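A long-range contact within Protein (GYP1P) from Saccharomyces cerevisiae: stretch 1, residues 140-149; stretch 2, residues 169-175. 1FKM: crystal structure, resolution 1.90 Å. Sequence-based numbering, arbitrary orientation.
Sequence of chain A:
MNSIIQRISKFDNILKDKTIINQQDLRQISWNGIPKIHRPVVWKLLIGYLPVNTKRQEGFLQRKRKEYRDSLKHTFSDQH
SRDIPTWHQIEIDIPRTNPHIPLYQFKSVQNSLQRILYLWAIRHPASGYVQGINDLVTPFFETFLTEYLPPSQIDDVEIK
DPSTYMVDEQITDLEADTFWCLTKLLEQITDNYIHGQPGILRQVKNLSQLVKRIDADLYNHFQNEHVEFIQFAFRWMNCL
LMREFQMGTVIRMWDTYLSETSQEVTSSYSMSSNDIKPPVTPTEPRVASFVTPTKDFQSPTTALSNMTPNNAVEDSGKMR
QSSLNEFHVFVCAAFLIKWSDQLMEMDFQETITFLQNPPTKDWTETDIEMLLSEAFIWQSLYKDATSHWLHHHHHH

Stretch 1, residues 140-149: FFETFLTEYL
Stretch 2 (169-175) EQITDLE

Leu174 is the apolar centre of this contact. Its CA-to-CB bond points toward stretch 1, and with chi1 at 169° (t) and chi2 at 67° (p) its two methyl groups reach different neighbours. CD1 lies 3.4 Å from CB of Phe144, whereas CD2 lies 3.7 Å from CE1 of Phe141 and 3.5 Å from CD2 of Leu145. A branched, uncharged side chain suits this place: it fills the space among three apolar residues and leaves no polar group to be satisfied there. Of all the residues in the two stretches, Leu174 has the largest area covered by the opposing stretch, 128 of the 350 Å² buried in total.

Two helices carry these groups. Residues 140-145 are helical, with phi/psi near -65/-45 at first and psi rising to about -30 at Phe144 and Leu145; the helix begins earlier in the chain. Stretch 2 is helical throughout, near -65/-40, and continues beyond both of its ends. The helix axes approach to 10.4 Å, with 133° between their N-to-C directions, so the helices run in broadly opposed senses but are steeply crossed. The CA atoms of Phe144 and Leu174 are 6.8 Å apart, and those of Tyr148 and Gln170 are 8.5 Å apart; register thus advances along stretch 1 as it retreats along stretch 2.

The three partners of the Leu174 methyl groups use different geometries. Phe144 points toward stretch 2 at CB, but chi1 of -67° (m) leads its ring away, so its CB makes the closest contact. Phe141 leaves its backbone sideways, and chi1 of -175° (t) brings the ring nearer, presented obliquely to CD2 of Leu174. Leu145 also starts sideways and bends nearer, its chi1 of -109° lying between the usual wells and its chi2 at -176° (t).

Tyr148 joins this apolar cluster to the polar edge. Its phi/psi are -95/-1, and its N donates to O of Leu145 at 3.0 Å. Its CA-to-CB bond points toward stretch 2, and with chi1 -65° (m) and chi2 -88° the ring places CE1 3.9 Å from CB of Gln170 and CE2 4.2 Å from CB of Leu174, both approached obliquely. The aromatic carbons thus pack on aliphatic carbon, while the hydroxyl takes part in the polar edge of the contact. Gln170 suits that margin, its side chain (chi1 -65°, m; chi2 178°, t; chi3 -60°) offering methylene surface to the ring and ending in a polar amide.

No direct hydrogen bond joins the stretches. OH of Tyr148 is 3.8 Å from O of Gln170, an oxygen already accepting from N of Leu174 at 2.8 Å within the helix. A water makes the polar link instead: it lies 2.9 Å from OH of Tyr148 and donates to OD2 of Asp173, also at 2.9 Å. Asp173, with chi1 -70° (m) and chi2 -22°, sets CB 3.9 Å from OH of Tyr148 and holds OD2 where the water can bridge it to that hydroxyl, and its OD1 is hydrogen-bonded elsewhere in the structure.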

# COMPACT_ATOMS: atom_id res chain seq x y z
N PHE A 140 1.09 1.61 5.50
CA PHE A 140 2.39 1.57 6.17
C PHE A 140 2.28 2.27 7.52
O PHE A 140 2.71 1.74 8.54
CB PHE A 140 3.45 2.32 5.35
CG PHE A 140 3.99 1.54 4.18
CD1 PHE A 140 4.50 0.26 4.36
CD2 PHE A 140 3.99 2.10 2.91
CE1 PHE A 140 5.02 -0.45 3.28
CE2 PHE A 140 4.51 1.39 1.83
CZ PHE A 140 5.02 0.12 2.01
N PHE A 141 1.72 3.48 7.50
CA PHE A 141 1.58 4.29 8.71
C PHE A 141 0.83 3.54 9.78
O PHE A 141 1.30 3.41 10.91
CB PHE A 141 0.83 5.60 8.40
CG PHE A 141 0.74 6.54 9.57
CD1 PHE A 141 1.84 7.29 9.97
CD2 PHE A 141 -0.43 6.63 10.32
CE1 PHE A 141 1.78 8.13 11.09
CE2 PHE A 141 -0.50 7.46 11.44
CZ PHE A 141 0.60 8.21 11.83
N GLU A 142 -0.35 3.04 9.42
CA GLU A 142 -1.20 2.30 10.35
C GLU A 142 -0.56 1.02 10.87
O GLU A 142 -0.60 0.74 12.07
CB GLU A 142 -2.53 2.00 9.65
CG GLU A 142 -3.50 1.19 10.46
CD GLU A 142 -4.88 1.19 9.85
OE1 GLU A 142 -5.25 2.19 9.18
OE2 GLU A 142 -5.61 0.20 10.05
N THR A 143 0.05 0.24 9.98
CA THR A 143 0.70 -1.00 10.40
C THR A 143 1.91 -0.73 11.31
O THR A 143 2.11 -1.40 12.33
CB THR A 143 1.16 -1.81 9.17
OG1 THR A 143 0.00 -2.17 8.40
CG2 THR A 143 1.89 -3.08 9.60
N PHE A 144 2.73 0.26 10.95
CA PHE A 144 3.89 0.57 11.78
C PHE A 144 3.46 1.12 13.14
O PHE A 144 4.18 0.98 14.13
CB PHE A 144 4.79 1.56 11.05
CG PHE A 144 5.44 0.98 9.82
CD1 PHE A 144 5.33 -0.38 9.54
CD2 PHE A 144 6.16 1.79 8.95
CE1 PHE A 144 5.93 -0.92 8.40
CE2 PHE A 144 6.76 1.26 7.82
CZ PHE A 144 6.64 -0.10 7.54
N LEU A 145 2.29 1.75 13.18
CA LEU A 145 1.76 2.30 14.43
C LEU A 145 1.47 1.18 15.42
O LEU A 145 1.61 1.37 16.62
CB LEU A 145 0.45 3.05 14.18
CG LEU A 145 0.34 4.57 14.26
CD1 LEU A 145 -1.13 4.95 14.05
CD2 LEU A 145 0.83 5.08 15.61
N THR A 146 1.04 0.02 14.93
CA THR A 146 0.68 -1.08 15.83
C THR A 146 1.83 -1.57 16.69
O THR A 146 1.61 -2.15 17.74
CB THR A 146 0.08 -2.31 15.06
OG1 THR A 146 1.06 -2.89 14.20
CG2 THR A 146 -1.13 -1.88 14.24
N GLU A 147 3.06 -1.33 16.25
CA GLU A 147 4.23 -1.75 17.01
C GLU A 147 4.34 -0.99 18.33
O GLU A 147 5.03 -1.44 19.25
CB GLU A 147 5.50 -1.54 16.20
CG GLU A 147 6.69 -2.31 16.73
CD GLU A 147 7.93 -2.15 15.87
OE1 GLU A 147 8.11 -1.08 15.26
OE2 GLU A 147 8.73 -3.10 15.82
N TYR A 148 3.68 0.16 18.43
CA TYR A 148 3.74 0.98 19.65
C TYR A 148 2.59 0.73 20.63
O TYR A 148 2.53 1.36 21.69
CB TYR A 148 3.77 2.46 19.26
CG TYR A 148 5.02 2.86 18.52
CD1 TYR A 148 6.17 3.26 19.20
CD2 TYR A 148 5.07 2.79 17.13
CE1 TYR A 148 7.34 3.58 18.52
CE2 TYR A 148 6.23 3.11 16.44
CZ TYR A 148 7.36 3.51 17.14
OH TYR A 148 8.51 3.82 16.45
N LEU A 149 1.70 -0.18 20.26
CA LEU A 149 0.56 -0.53 21.11
C LEU A 149 0.79 -1.91 21.70
O LEU A 149 1.57 -2.69 21.17
CB LEU A 149 -0.72 -0.60 20.27
CG LEU A 149 -1.43 0.67 19.82
CD1 LEU A 149 -2.52 0.32 18.82
CD2 LEU A 149 -2.02 1.37 21.03
N GLU A 169 9.20 11.94 20.12
CA GLU A 169 10.34 11.28 19.49
C GLU A 169 9.95 9.97 18.79
O GLU A 169 10.51 9.63 17.74
CB GLU A 169 11.44 11.00 20.51
CG GLU A 169 12.54 10.08 19.99
CD GLU A 169 13.73 9.97 20.93
OE1 GLU A 169 13.53 9.68 22.12
OE2 GLU A 169 14.87 10.17 20.46
N GLN A 170 9.02 9.24 19.38
CA GLN A 170 8.56 7.98 18.81
C GLN A 170 7.72 8.24 17.56
O GLN A 170 7.83 7.51 16.57
CB GLN A 170 7.73 7.21 19.84
CG GLN A 170 8.50 6.75 21.06
CD GLN A 170 7.60 6.04 22.05
OE1 GLN A 170 6.63 6.61 22.55
NE2 GLN A 170 7.91 4.78 22.33
N ILE A 171 6.89 9.27 17.61
CA ILE A 171 6.06 9.61 16.46
C ILE A 171 6.96 10.00 15.28
O ILE A 171 6.67 9.67 14.13
CB ILE A 171 5.08 10.76 16.81
CG1 ILE A 171 4.05 10.26 17.82
CG2 ILE A 171 4.40 11.29 15.55
CD1 ILE A 171 3.03 11.29 18.27
N THR A 172 8.06 10.68 15.57
CA THR A 172 8.99 11.08 14.52
C THR A 172 9.70 9.84 13.97
O THR A 172 9.97 9.76 12.77
CB THR A 172 10.02 12.11 15.02
OG1 THR A 172 9.34 13.28 15.48
CG2 THR A 172 10.96 12.52 13.89
N ASP A 173 10.01 8.88 14.84
CA ASP A 173 10.66 7.64 14.39
C ASP A 173 9.69 6.90 13.47
O ASP A 173 10.09 6.35 12.45
CB ASP A 173 10.98 6.71 15.57
CG ASP A 173 12.09 7.24 16.45
OD1 ASP A 173 12.90 8.06 15.98
OD2 ASP A 173 12.16 6.79 17.62
N LEU A 174 8.41 6.89 13.85
CA LEU A 174 7.36 6.24 13.07
C LEU A 174 7.26 6.92 11.70
O LEU A 174 7.15 6.25 10.66
CB LEU A 174 6.02 6.36 13.80
CG LEU A 174 4.75 5.98 13.01
CD1 LEU A 174 4.77 4.49 12.71
CD2 LEU A 174 3.51 6.36 13.80
N GLU A 175 7.30 8.25 11.71
CA GLU A 175 7.24 9.04 10.48
C GLU A 175 8.39 8.68 9.55
O GLU A 175 8.19 8.52 8.35
CB GLU A 175 7.31 10.54 10.81
CG GLU A 175 5.99 11.16 11.25
CD GLU A 175 6.14 12.61 11.68
OE1 GLU A 175 6.97 13.34 11.08
OE2 GLU A 175 5.42 13.03 12.60
O HOH W 1 10.63 4.44 18.28